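Side-chain contacts in YfkN protein (Bacillus subtilis subsp. subtilis, PDB 3GVE), which belongs to the calcineurin-like phosphoesterase family and holds a manganese ion and a magnesium ion side by side in a shared metal site: residues A[72-77]-A[336-341]; A[13-18]-A[48-53]; A[22-27]-A[326-331]; A[201-204]-A[210-213]. All coordinates share one frame; numbering follows the deposited sequence.

Contact 1 of 4, residues A[72-77]-A[336-341]; sequences GEYAVK and LEYVRK
Tyr338 OH is gripped by two groups of helix 70-85. Tyr338 OH donates a hydrogen bond to Glu73 OE2 at 2.8 Å. Lys77 NZ donates one to Tyr338 OH at 2.9 Å. Both partners lie at the edge of the Tyr338 ring, close to its plane. Glu73 OE2 is met on its anti side, with the donor 20° out of the carboxylate plane. The carboxylate stands almost perpendicular to the ring. Glu73 and Lys77 are one helical turn apart, and both are extended beyond CG, so the carboxylate and the amine close on the same oxygen. This fixes the hydroxyl's rotation about CZ-OH. Segments 72-77 and 336-340 of helices 70-85 and 322-340 run at nearly a right angle, with their axes 10.2 Å apart at closest approach. Helix 322-340 is the C-terminal helix of this calcineurin-like phosphoesterase chain, and Tyr338 reaches helix 70-85 with CG anti to its own backbone N (chi1 161°). Nearer the backbone the contact is apolar. Tyr74 CD1 touches Tyr338 CB at 4.0 Å, and the side chains run past each other in opposite directions. The Tyr74 ring also stacks with Tyr78 and packs on Thr331, Asn334 and Thr335 of helix 322-340.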
loop_
_atom_site.group_PDB
_atom_site.type_symbol
_atom_site.label_atom_id
_atom_site.label_comp_id
_atom_site.label_asym_id
_atom_site.label_seq_id
_atom_site.Cartn_x
_atom_site.Cartn_y
_atom_site.Cartn_z
ATOM N N GLY A 72 2.139 2.629 -13.527
ATOM C CA GLY A 72 0.857 3.213 -13.868
ATOM C C GLY A 72 0.953 4.719 -14.039
ATOM O O GLY A 72 0.315 5.289 -14.906
ATOM N N GLU A 73 1.756 5.354 -13.187
ATOM C CA GLU A 73 2.012 6.801 -13.269
ATOM C C GLU A 73 2.751 7.146 -14.555
ATOM O O GLU A 73 2.442 8.106 -15.217
ATOM C CB GLU A 73 2.902 7.258 -12.118
ATOM C CG GLU A 73 2.260 7.329 -10.799
ATOM C CD GLU A 73 3.296 7.568 -9.689
ATOM O OE1 GLU A 73 2.968 7.261 -8.544
ATOM O OE2 GLU A 73 4.438 8.029 -9.963
ATOM N N TYR A 74 3.742 6.337 -14.892
ATOM C CA TYR A 74 4.495 6.555 -16.111
ATOM C C TYR A 74 3.550 6.583 -17.326
ATOM O O TYR A 74 3.659 7.420 -18.205
ATOM C CB TYR A 74 5.590 5.481 -16.286
ATOM C CG TYR A 74 6.284 5.635 -17.619
ATOM C CD1 TYR A 74 7.316 6.543 -17.773
ATOM C CD2 TYR A 74 5.855 4.937 -18.736
ATOM C CE1 TYR A 74 7.921 6.725 -18.977
ATOM C CE2 TYR A 74 6.461 5.120 -19.958
ATOM C CZ TYR A 74 7.495 6.008 -20.067
ATOM O OH TYR A 74 8.110 6.206 -21.282
ATOM N N ALA A 75 2.597 5.660 -17.367
ATOM C CA ALA A 75 1.709 5.575 -18.501
ATOM C C ALA A 75 0.845 6.823 -18.684
ATOM O O ALA A 75 0.749 7.379 -19.761
ATOM C CB ALA A 75 0.871 4.341 -18.424
ATOM N N VAL A 76 0.242 7.257 -17.589
ATOM C CA VAL A 76 -0.600 8.433 -17.661
ATOM C C VAL A 76 0.209 9.712 -17.938
ATOM O O VAL A 76 -0.247 10.568 -18.657
ATOM C CB VAL A 76 -1.553 8.532 -16.432
ATOM C CG1 VAL A 76 -0.824 8.958 -15.178
ATOM C CG2 VAL A 76 -2.713 9.449 -16.723
ATOM N N LYS A 77 1.412 9.816 -17.393
ATOM C CA LYS A 77 2.207 11.025 -17.591
ATOM C C LYS A 77 2.835 11.082 -18.978
ATOM O O LYS A 77 2.781 12.109 -19.622
ATOM C CB LYS A 77 3.275 11.147 -16.505
ATOM C CG LYS A 77 2.706 11.450 -15.140
ATOM C CD LYS A 77 3.817 11.705 -14.142
ATOM C CE LYS A 77 3.280 11.971 -12.758
ATOM N NZ LYS A 77 4.385 12.396 -11.842
ATOM N N LEU A 336 11.734 2.865 -14.595
ATOM C CA LEU A 336 12.916 2.988 -13.755
ATOM C C LEU A 336 13.566 4.361 -13.946
ATOM O O LEU A 336 13.936 4.993 -12.991
ATOM C CB LEU A 336 13.920 1.892 -14.077
ATOM C CG LEU A 336 13.547 0.455 -13.738
ATOM C CD1 LEU A 336 14.603 -0.498 -14.266
ATOM C CD2 LEU A 336 13.318 0.215 -12.248
ATOM N N GLU A 337 13.685 4.814 -15.186
ATOM C CA GLU A 337 14.294 6.112 -15.466
ATOM C C GLU A 337 13.456 7.211 -14.831
ATOM O O GLU A 337 13.956 8.137 -14.222
ATOM C CB GLU A 337 14.409 6.314 -16.973
ATOM C CG GLU A 337 15.091 7.604 -17.409
ATOM C CD GLU A 337 15.262 7.724 -18.921
ATOM O OE1 GLU A 337 16.285 8.284 -19.362
ATOM O OE2 GLU A 337 14.380 7.288 -19.678
ATOM N N TYR A 338 12.148 7.084 -14.988
ATOM C CA TYR A 338 11.194 8.041 -14.450
ATOM C C TYR A 338 11.298 8.158 -12.926
ATOM O O TYR A 338 11.278 9.250 -12.375
ATOM C CB TYR A 338 9.783 7.617 -14.874
ATOM C CG TYR A 338 8.660 8.216 -14.071
ATOM C CD1 TYR A 338 8.387 9.565 -14.113
ATOM C CD2 TYR A 338 7.867 7.420 -13.279
ATOM C CE1 TYR A 338 7.356 10.099 -13.369
ATOM C CE2 TYR A 338 6.863 7.933 -12.547
ATOM C CZ TYR A 338 6.592 9.264 -12.583
ATOM O OH TYR A 338 5.562 9.760 -11.828
ATOM N N VAL A 339 11.417 7.026 -12.258
ATOM C CA VAL A 339 11.473 6.983 -10.806
ATOM C C VAL A 339 12.794 7.509 -10.243
ATOM O O VAL A 339 12.832 8.094 -9.169
ATOM C CB VAL A 339 11.275 5.550 -10.314
ATOM C CG1 VAL A 339 11.592 5.451 -8.873
ATOM C CG2 VAL A 339 9.849 5.114 -10.581
ATOM N N ARG A 340 13.861 7.280 -10.986
ATOM C CA ARG A 340 15.198 7.633 -10.540
ATOM C C ARG A 340 15.482 9.113 -10.765
ATOM O O ARG A 340 16.327 9.706 -10.092
ATOM C CB ARG A 340 16.228 6.731 -11.227
ATOM C CG ARG A 340 16.334 5.358 -10.564
ATOM C CD ARG A 340 16.783 4.313 -11.532
ATOM N NE ARG A 340 16.778 2.951 -11.001
ATOM C CZ ARG A 340 17.187 1.911 -11.715
ATOM N NH1 ARG A 340 17.164 0.685 -11.212
ATOM N NH2 ARG A 340 17.646 2.110 -12.946
ATOM N N LYS A 341 14.776 9.720 -11.700
ATOM C CA LYS A 341 15.027 11.092 -12.063
ATOM C C LYS A 341 16.534 11.356 -12.037
ATOM O O LYS A 341 16.973 12.446 -11.698
ATOM C CB LYS A 341 14.321 12.022 -11.106
ATOM C CG LYS A 341 12.929 11.608 -10.782
ATOM C CD LYS A 341 12.483 12.157 -9.456
ATOM C CE LYS A 341 11.860 13.521 -9.602
ATOM N NZ LYS A 341 10.809 13.704 -8.576
#

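Contact 2 of 4, residues A[13-18]-A[48-53]; sequences SILATT and QKHREQ
A beta-alpha-beta crossover brings Leu15 of strand 9-17 against His50 and Arg51 of helix 40-53. The chain leaves strand 9-17, returns through this helix and enters strand 57-61, which lies parallel beside the first strand in a mixed four-stranded sheet. The contact is where the helix lies on that sheet. Leu15 is the strand residue that does the touching. Its CB points toward the helix, and both methyls meet His50 CB: CD2 at 3.6 Å and CD1 at 3.7 Å. The leucine fork is thus set against the methylene at the base of the histidine. CD2 also reaches His50 CG at 4.1 Å, oblique to the imidazole ring. The His50 torsion explains this. Its CG stands anti to the carbonyl carbon (chi1 -78°), which leads the ring past the leucine toward strand 286-297, where it packs on Leu287 and Val289. His50 NE2 is hydrogen-bonded to Glu311 OE1, and Lys49 NZ forms a salt bridge with Glu311 OE2, so one carboxylate links two successive residues of the helix. Arg51 adds only its aliphatic part to the Leu15 contact. Arg51 NH1 is hydrogen-bonded to Leu99 O, just past helix 91-98. Leu15 CD1 lies 4.3 Å from Arg51 CG, a looser touch than the one on His50.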
loop_
_atom_site.group_PDB
_atom_site.type_symbol
_atom_site.label_atom_id
_atom_site.label_comp_id
_atom_site.label_asym_id
_atom_site.label_seq_id
_atom_site.Cartn_x
_atom_site.Cartn_y
_atom_site.Cartn_z
ATOM N N SER A 13 -13.033 -24.141 -16.944
ATOM C CA SER A 13 -12.229 -23.524 -15.894
ATOM C C SER A 13 -12.149 -22.030 -16.146
ATOM O O SER A 13 -11.992 -21.599 -17.270
ATOM C CB SER A 13 -10.825 -24.100 -15.890
ATOM O OG SER A 13 -10.835 -25.452 -15.507
ATOM N N ILE A 14 -12.261 -21.248 -15.085
ATOM C CA ILE A 14 -12.120 -19.805 -15.186
ATOM C C ILE A 14 -10.965 -19.397 -14.294
ATOM O O ILE A 14 -10.980 -19.671 -13.116
ATOM C CB ILE A 14 -13.407 -19.081 -14.700
ATOM C CG1 ILE A 14 -14.642 -19.534 -15.491
ATOM C CG2 ILE A 14 -13.249 -17.568 -14.810
ATOM C CD1 ILE A 14 -15.920 -19.354 -14.722
ATOM N N LEU A 15 -9.971 -18.750 -14.881
ATOM C CA LEU A 15 -8.824 -18.226 -14.127
ATOM C C LEU A 15 -8.990 -16.722 -13.967
ATOM O O LEU A 15 -9.423 -16.072 -14.895
ATOM C CB LEU A 15 -7.537 -18.521 -14.880
ATOM C CG LEU A 15 -7.341 -19.974 -15.343
ATOM C CD1 LEU A 15 -5.995 -20.092 -16.048
ATOM C CD2 LEU A 15 -7.425 -20.955 -14.180
ATOM N N ALA A 16 -8.646 -16.186 -12.796
ATOM C CA ALA A 16 -8.940 -14.780 -12.489
ATOM C C ALA A 16 -7.845 -14.054 -11.736
ATOM O O ALA A 16 -7.305 -14.583 -10.750
ATOM C CB ALA A 16 -10.241 -14.671 -11.686
ATOM N N THR A 17 -7.558 -12.824 -12.181
ATOM C CA THR A 17 -6.686 -11.926 -11.378
ATOM C C THR A 17 -7.520 -10.788 -10.849
ATOM O O THR A 17 -8.649 -10.478 -11.389
ATOM C CB THR A 17 -5.524 -11.409 -12.235
ATOM O OG1 THR A 17 -6.039 -10.867 -13.483
ATOM C CG2 THR A 17 -4.561 -12.522 -12.549
ATOM N N THR A 18 -7.075 -10.182 -9.769
ATOM C CA THR A 18 -7.731 -8.997 -9.240
ATOM C C THR A 18 -6.736 -8.100 -8.522
ATOM O O THR A 18 -5.761 -8.569 -7.970
ATOM C CB THR A 18 -8.901 -9.359 -8.258
ATOM O OG1 THR A 18 -9.762 -8.218 -8.070
ATOM C CG2 THR A 18 -8.374 -9.852 -6.901
ATOM N N GLN A 48 -0.335 -20.204 -16.973
ATOM C CA GLN A 48 0.162 -21.156 -17.956
ATOM C C GLN A 48 -0.061 -22.581 -17.462
ATOM O O GLN A 48 -0.540 -23.425 -18.196
ATOM C CB GLN A 48 1.654 -20.938 -18.239
ATOM C CG GLN A 48 2.162 -21.848 -19.361
ATOM C CD GLN A 48 3.598 -21.613 -19.723
ATOM O OE1 GLN A 48 4.077 -20.484 -19.746
ATOM N NE2 GLN A 48 4.290 -22.690 -20.050
ATOM N N LYS A 49 0.267 -22.824 -16.207
ATOM C CA LYS A 49 0.081 -24.155 -15.651
ATOM C C LYS A 49 -1.383 -24.618 -15.723
ATOM O O LYS A 49 -1.673 -25.721 -16.139
ATOM C CB LYS A 49 0.571 -24.222 -14.212
ATOM C CG LYS A 49 0.240 -25.556 -13.563
ATOM C CD LYS A 49 0.867 -25.653 -12.230
ATOM C CE LYS A 49 0.055 -24.942 -11.182
ATOM N NZ LYS A 49 0.397 -25.470 -9.854
ATOM N N HIS A 50 -2.307 -23.755 -15.310
ATOM C CA HIS A 50 -3.712 -24.126 -15.327
ATOM C C HIS A 50 -4.247 -24.299 -16.747
ATOM O O HIS A 50 -5.020 -25.200 -17.005
ATOM C CB HIS A 50 -4.516 -23.138 -14.486
ATOM C CG HIS A 50 -4.382 -23.385 -13.026
ATOM N ND1 HIS A 50 -5.211 -24.247 -12.346
ATOM C CD2 HIS A 50 -3.484 -22.932 -12.126
ATOM C CE1 HIS A 50 -4.834 -24.300 -11.085
ATOM N NE2 HIS A 50 -3.787 -23.512 -10.924
ATOM N N ARG A 51 -3.792 -23.464 -17.673
ATOM C CA ARG A 51 -4.175 -23.615 -19.070
ATOM C C ARG A 51 -3.749 -24.989 -19.610
ATOM O O ARG A 51 -4.450 -25.577 -20.402
ATOM C CB ARG A 51 -3.604 -22.486 -19.938
ATOM C CG ARG A 51 -4.441 -21.202 -19.907
ATOM C CD ARG A 51 -3.841 -20.120 -20.782
ATOM N NE ARG A 51 -4.855 -19.135 -21.147
ATOM C CZ ARG A 51 -4.617 -17.851 -21.371
ATOM N NH1 ARG A 51 -3.405 -17.350 -21.241
ATOM N NH2 ARG A 51 -5.607 -17.063 -21.748
ATOM N N GLU A 52 -2.600 -25.484 -19.164
ATOM C CA GLU A 52 -2.132 -26.800 -19.613
ATOM C C GLU A 52 -3.007 -27.933 -19.094
ATOM O O GLU A 52 -3.012 -29.007 -19.646
ATOM C CB GLU A 52 -0.689 -27.036 -19.170
ATOM C CG GLU A 52 0.314 -26.135 -19.853
ATOM C CD GLU A 52 1.670 -26.084 -19.153
ATOM O OE1 GLU A 52 1.815 -26.605 -18.041
ATOM O OE2 GLU A 52 2.563 -25.503 -19.752
ATOM N N GLN A 53 -3.737 -27.682 -18.024
ATOM C CA GLN A 53 -4.571 -28.706 -17.422
ATOM C C GLN A 53 -5.945 -28.851 -18.058
ATOM O O GLN A 53 -6.548 -29.901 -17.951
ATOM C CB GLN A 53 -4.719 -28.445 -15.941
ATOM C CG GLN A 53 -3.439 -28.676 -15.172
ATOM C CD GLN A 53 -3.523 -28.105 -13.788
ATOM O OE1 GLN A 53 -4.604 -27.777 -13.323
ATOM N NE2 GLN A 53 -2.401 -27.947 -13.137
#

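Contact 3 of 4, residues A[22-27]-A[326-331]; sequences ANMMDY and NTIQQT
Ile328 of the C-terminal helix points its side chain between Met24 and Met25, both selenomethionines. From CB the chain splits in two. The branch methyl CG2 goes to Met25, lying 3.8 Å from Met25 SE and 4.0 Å from Met25 CG. The longer branch goes to Met24. Its CG1 is 3.9 Å from Met24 CB, and its end atom CD1 is 4.0 Å from Met24 CG. The first torsion sets this division: CG1 is anti to the backbone N (chi1 -157°), while CG2 lies between the backbone N and the carbonyl carbon. Met24 crosses the isoleucine at about a right angle and touches it through CB and CG. It is bent at its second and third torsions, and its selenium end turns off to other neighbours. Met25 instead runs past Ile328 in the opposite direction and uses its selenium. The contact is wholly apolar and buried. The loop 22-27 directly follows the metal-binding residues Asp19 and His21, although the Met24 side chain is about 13 Å from the manganese ion. Beside the pair, Met24 packs on Val95 of helix 91-98 and Ile328 on Leu71 of helix 70-85. Helix 322-340 thus packs on the loop between strands 9-17 and 27-28 at Met24 and Met25, with helices 91-98 and 70-85 beside it.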
loop_
_atom_site.group_PDB
_atom_site.type_symbol
_atom_site.label_atom_id
_atom_site.label_comp_id
_atom_site.label_asym_id
_atom_site.label_seq_id
_atom_site.Cartn_x
_atom_site.Cartn_y
_atom_site.Cartn_z
ATOM N N ALA A 22 -1.099 -2.440 -11.260
ATOM C CA ALA A 22 0.011 -2.072 -12.173
ATOM C C ALA A 22 1.332 -2.775 -11.874
ATOM O O ALA A 22 2.360 -2.440 -12.432
ATOM C CB ALA A 22 0.212 -0.544 -12.230
ATOM N N ASN A 23 1.278 -3.770 -11.003
ATOM C CA ASN A 23 2.452 -4.600 -10.720
ATOM C C ASN A 23 2.650 -5.676 -11.795
ATOM O O ASN A 23 2.262 -6.819 -11.629
ATOM C CB ASN A 23 2.352 -5.218 -9.313
ATOM C CG ASN A 23 2.298 -4.166 -8.213
ATOM O OD1 ASN A 23 1.302 -4.011 -7.524
ATOM N ND2 ASN A 23 3.353 -3.436 -8.070
HETATM N N MSE A 24 3.272 -5.260 -12.892
HETATM C CA MSE A 24 3.582 -6.129 -14.031
HETATM C C MSE A 24 4.773 -7.017 -13.698
HETATM O O MSE A 24 4.691 -8.223 -13.760
HETATM C CB MSE A 24 3.884 -5.287 -15.272
HETATM C CG MSE A 24 2.661 -4.479 -15.748
HETATM SE SE MSE A 24 1.187 -5.566 -16.392
HETATM C CE MSE A 24 0.027 -5.448 -14.781
HETATM N N MSE A 25 5.877 -6.376 -13.354
HETATM C CA MSE A 25 7.072 -7.079 -12.922
HETATM C C MSE A 25 7.003 -7.435 -11.439
HETATM O O MSE A 25 6.254 -6.841 -10.682
HETATM C CB MSE A 25 8.304 -6.223 -13.185
HETATM C CG MSE A 25 8.566 -5.967 -14.656
HETATM SE SE MSE A 25 9.044 -7.595 -15.650
HETATM C CE MSE A 25 10.958 -7.569 -15.239
ATOM N N ASP A 26 7.820 -8.398 -11.033
ATOM C CA ASP A 26 7.969 -8.707 -9.616
ATOM C C ASP A 26 9.012 -7.730 -9.049
ATOM O O ASP A 26 10.158 -8.090 -8.770
ATOM C CB ASP A 26 8.323 -10.192 -9.387
ATOM C CG ASP A 26 9.545 -10.672 -10.176
ATOM O OD1 ASP A 26 9.918 -10.051 -11.177
ATOM O OD2 ASP A 26 10.087 -11.717 -9.788
ATOM N N TYR A 27 8.591 -6.481 -8.909
ATOM C CA TYR A 27 9.490 -5.351 -8.670
ATOM C C TYR A 27 8.852 -4.272 -7.802
ATOM O O TYR A 27 7.724 -3.861 -8.030
ATOM C CB TYR A 27 9.925 -4.747 -10.012
ATOM C CG TYR A 27 11.225 -3.972 -9.924
ATOM C CD1 TYR A 27 12.450 -4.621 -10.040
ATOM C CD2 TYR A 27 11.229 -2.607 -9.696
ATOM C CE1 TYR A 27 13.632 -3.922 -9.944
ATOM C CE2 TYR A 27 12.420 -1.900 -9.613
ATOM C CZ TYR A 27 13.605 -2.577 -9.737
ATOM O OH TYR A 27 14.805 -1.910 -9.632
ATOM N N ASN A 326 8.849 -9.818 -21.679
ATOM C CA ASN A 326 9.141 -9.319 -23.013
ATOM C C ASN A 326 8.209 -8.171 -23.409
ATOM O O ASN A 326 8.612 -7.208 -24.020
ATOM C CB ASN A 326 9.046 -10.445 -24.054
ATOM C CG ASN A 326 10.224 -11.408 -24.000
ATOM O OD1 ASN A 326 11.208 -11.153 -23.333
ATOM N ND2 ASN A 326 10.106 -12.519 -24.693
ATOM N N THR A 327 6.946 -8.296 -23.043
ATOM C CA THR A 327 5.957 -7.316 -23.429
ATOM C C THR A 327 6.146 -5.987 -22.699
ATOM O O THR A 327 6.079 -4.945 -23.293
ATOM C CB THR A 327 4.538 -7.873 -23.205
ATOM O OG1 THR A 327 4.405 -9.091 -23.939
ATOM C CG2 THR A 327 3.492 -6.905 -23.709
ATOM N N ILE A 328 6.411 -6.053 -21.406
ATOM C CA ILE A 328 6.485 -4.853 -20.576
ATOM C C ILE A 328 7.888 -4.256 -20.407
ATOM O O ILE A 328 8.018 -3.186 -19.906
ATOM C CB ILE A 328 5.887 -5.137 -19.163
ATOM C CG1 ILE A 328 5.434 -3.837 -18.491
ATOM C CG2 ILE A 328 6.895 -5.905 -18.298
ATOM C CD1 ILE A 328 4.257 -3.154 -19.193
ATOM N N GLN A 329 8.923 -4.971 -20.825
ATOM C CA GLN A 329 10.306 -4.580 -20.537
ATOM C C GLN A 329 10.640 -3.114 -20.818
ATOM O O GLN A 329 11.182 -2.439 -19.967
ATOM C CB GLN A 329 11.288 -5.469 -21.301
ATOM C CG GLN A 329 12.720 -5.098 -21.057
ATOM C CD GLN A 329 13.627 -6.240 -21.366
ATOM O OE1 GLN A 329 13.624 -7.236 -20.692
ATOM N NE2 GLN A 329 14.400 -6.097 -22.421
ATOM N N GLN A 330 10.318 -2.640 -22.013
ATOM C CA GLN A 330 10.671 -1.260 -22.381
ATOM C C GLN A 330 9.974 -0.264 -21.456
ATOM O O GLN A 330 10.565 0.675 -20.996
ATOM C CB GLN A 330 10.349 -0.945 -23.843
ATOM C CG GLN A 330 10.975 0.379 -24.314
ATOM C CD GLN A 330 12.472 0.446 -24.001
ATOM O OE1 GLN A 330 13.239 -0.375 -24.480
ATOM N NE2 GLN A 330 12.873 1.396 -23.158
ATOM N N THR A 331 8.698 -0.502 -21.199
ATOM C CA THR A 331 7.940 0.361 -20.295
ATOM C C THR A 331 8.514 0.327 -18.878
ATOM O O THR A 331 8.623 1.330 -18.219
ATOM C CB THR A 331 6.461 -0.064 -20.239
ATOM O OG1 THR A 331 5.899 0.008 -21.549
ATOM C CG2 THR A 331 5.670 0.846 -19.298
#

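Contact 4 of 4, residues A[201-204]-A[210-213]; sequences PKMK and VIIA
Met203, a selenomethionine, and Lys204 of helix 192-205 both pack on Ile211 of strand 210-215. The first kind of interaction is purely apolar, between Met203 and Ile211. The methionine touches at both of its ends. Met203 CE is 4.0 Å from Ile211 CG2 and 4.1 Å from Ile211 CG1, while Met203 CB is 4.1 Å from Ile211 CD1. The chain starts out extended and then bends at its last torsion (chi3 73°), which turns the end methyl in over the isoleucine. The branches of Ile211 divide the work. CG2 and CG1 meet the methionine methyl, and CD1 touches both the base of Met203 and the stem of Lys204. The second kind is packing by the aliphatic part of a charged side chain. Lys204 CD comes within 3.6 Å of Ile211 CD1, the shortest approach in this contact. Lys204 does not start out toward the strand, and reaches it because its chain bends at the second and third torsions (chi2 -43°). The third kind is polar and lies beyond the pair. Lys204 NZ is hydrogen-bonded to Ala208 O, in the short connection between helix and strand, and the backbone N of Ile211 is hydrogen-bonded to Asp243 OD2. Strand 160-170, helix 192-205 and strand 210-215 form a beta-alpha-beta crossover, with the two strands parallel and paired. Met203 also packs on Ile168 of strand 160-170, so through Met203 the helix packs on both strands, while strand 244-247 pairs in parallel with strand 210-215.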
loop_
_atom_site.group_PDB
_atom_site.type_symbol
_atom_site.label_atom_id
_atom_site.label_comp_id
_atom_site.label_asym_id
_atom_site.label_seq_id
_atom_site.Cartn_x
_atom_site.Cartn_y
_atom_site.Cartn_z
ATOM N N PRO A 201 -31.470 -10.420 -16.953
ATOM C CA PRO A 201 -32.570 -10.867 -17.832
ATOM C C PRO A 201 -32.275 -10.623 -19.315
ATOM O O PRO A 201 -32.642 -11.398 -20.166
ATOM C CB PRO A 201 -33.746 -10.012 -17.356
ATOM C CG PRO A 201 -33.475 -9.804 -15.929
ATOM C CD PRO A 201 -31.974 -9.597 -15.842
ATOM N N LYS A 202 -31.603 -9.532 -19.595
ATOM C CA LYS A 202 -31.259 -9.221 -20.954
ATOM C C LYS A 202 -30.237 -10.208 -21.456
ATOM O O LYS A 202 -30.292 -10.619 -22.577
ATOM C CB LYS A 202 -30.695 -7.825 -21.017
ATOM C CG LYS A 202 -31.622 -6.838 -20.452
ATOM C CD LYS A 202 -31.305 -5.546 -21.065
ATOM C CE LYS A 202 -30.622 -4.652 -20.127
ATOM N NZ LYS A 202 -31.574 -3.571 -19.857
HETATM N N MSE A 203 -29.282 -10.564 -20.602
HETATM C CA MSE A 203 -28.260 -11.519 -20.982
HETATM C C MSE A 203 -28.892 -12.872 -21.248
HETATM O O MSE A 203 -28.530 -13.529 -22.208
HETATM C CB MSE A 203 -27.180 -11.641 -19.893
HETATM C CG MSE A 203 -26.446 -10.348 -19.595
HETATM SE SE MSE A 203 -25.193 -10.534 -18.106
HETATM C CE MSE A 203 -23.821 -11.602 -19.022
ATOM N N LYS A 204 -29.824 -13.290 -20.385
ATOM C CA LYS A 204 -30.484 -14.551 -20.633
ATOM C C LYS A 204 -31.275 -14.492 -21.959
ATOM O O LYS A 204 -31.236 -15.427 -22.737
ATOM C CB LYS A 204 -31.356 -14.907 -19.437
ATOM C CG LYS A 204 -30.555 -15.242 -18.175
ATOM C CD LYS A 204 -29.366 -16.125 -18.473
ATOM C CE LYS A 204 -29.668 -17.592 -18.262
ATOM N NZ LYS A 204 -28.455 -18.460 -18.342
ATOM N N VAL A 210 -23.908 -19.417 -19.609
ATOM C CA VAL A 210 -23.094 -19.304 -18.396
ATOM C C VAL A 210 -22.807 -17.830 -18.193
ATOM O O VAL A 210 -22.429 -17.161 -19.123
ATOM C CB VAL A 210 -21.755 -20.052 -18.550
ATOM C CG1 VAL A 210 -20.850 -19.810 -17.335
ATOM C CG2 VAL A 210 -22.003 -21.545 -18.751
ATOM N N ILE A 211 -23.025 -17.336 -16.983
ATOM C CA ILE A 211 -22.814 -15.924 -16.685
ATOM C C ILE A 211 -21.739 -15.775 -15.600
ATOM O O ILE A 211 -21.869 -16.334 -14.512
ATOM C CB ILE A 211 -24.135 -15.218 -16.247
ATOM C CG1 ILE A 211 -25.111 -15.108 -17.436
ATOM C CG2 ILE A 211 -23.833 -13.827 -15.673
ATOM C CD1 ILE A 211 -26.471 -14.546 -17.079
ATOM N N ILE A 212 -20.694 -15.003 -15.927
ATOM C CA ILE A 212 -19.536 -14.773 -14.982
ATOM C C ILE A 212 -19.589 -13.335 -14.571
ATOM O O ILE A 212 -19.603 -12.414 -15.423
ATOM C CB ILE A 212 -18.228 -15.110 -15.685
ATOM C CG1 ILE A 212 -18.206 -16.602 -16.089
ATOM C CG2 ILE A 212 -17.083 -14.818 -14.714
ATOM C CD1 ILE A 212 -17.126 -16.943 -17.069
ATOM N N ALA A 213 -19.688 -13.104 -13.262
ATOM C CA ALA A 213 -19.656 -11.745 -12.737
ATOM C C ALA A 213 -18.244 -11.344 -12.361
ATOM O O ALA A 213 -17.643 -12.043 -11.485
ATOM C CB ALA A 213 -20.558 -11.679 -11.478
#

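In the fold
From the N terminus, contact 2 closes first, tying strand 9-17 to helix 40-53. Contact 3 opens at the loop following that strand, inside the loop of contact 2, and closes only near the C terminus, so the two cross. Contact 1 opens on helix 70-85 and also crosses contact 3. Both end on helix 322-340, and they touch, as in the packing of Leu336 on Tyr27. Contact 4 is a short local closure nested inside the long loops of contacts 1 and 3. It joins helix 192-205 to strand 210-215 of the larger mixed sheet, apart from the four-stranded sheet of strand 9-17. Contact 2 meets it where Ile14 CD1 lies 3.6 Å from Ile212 CD1, joining the two sheets.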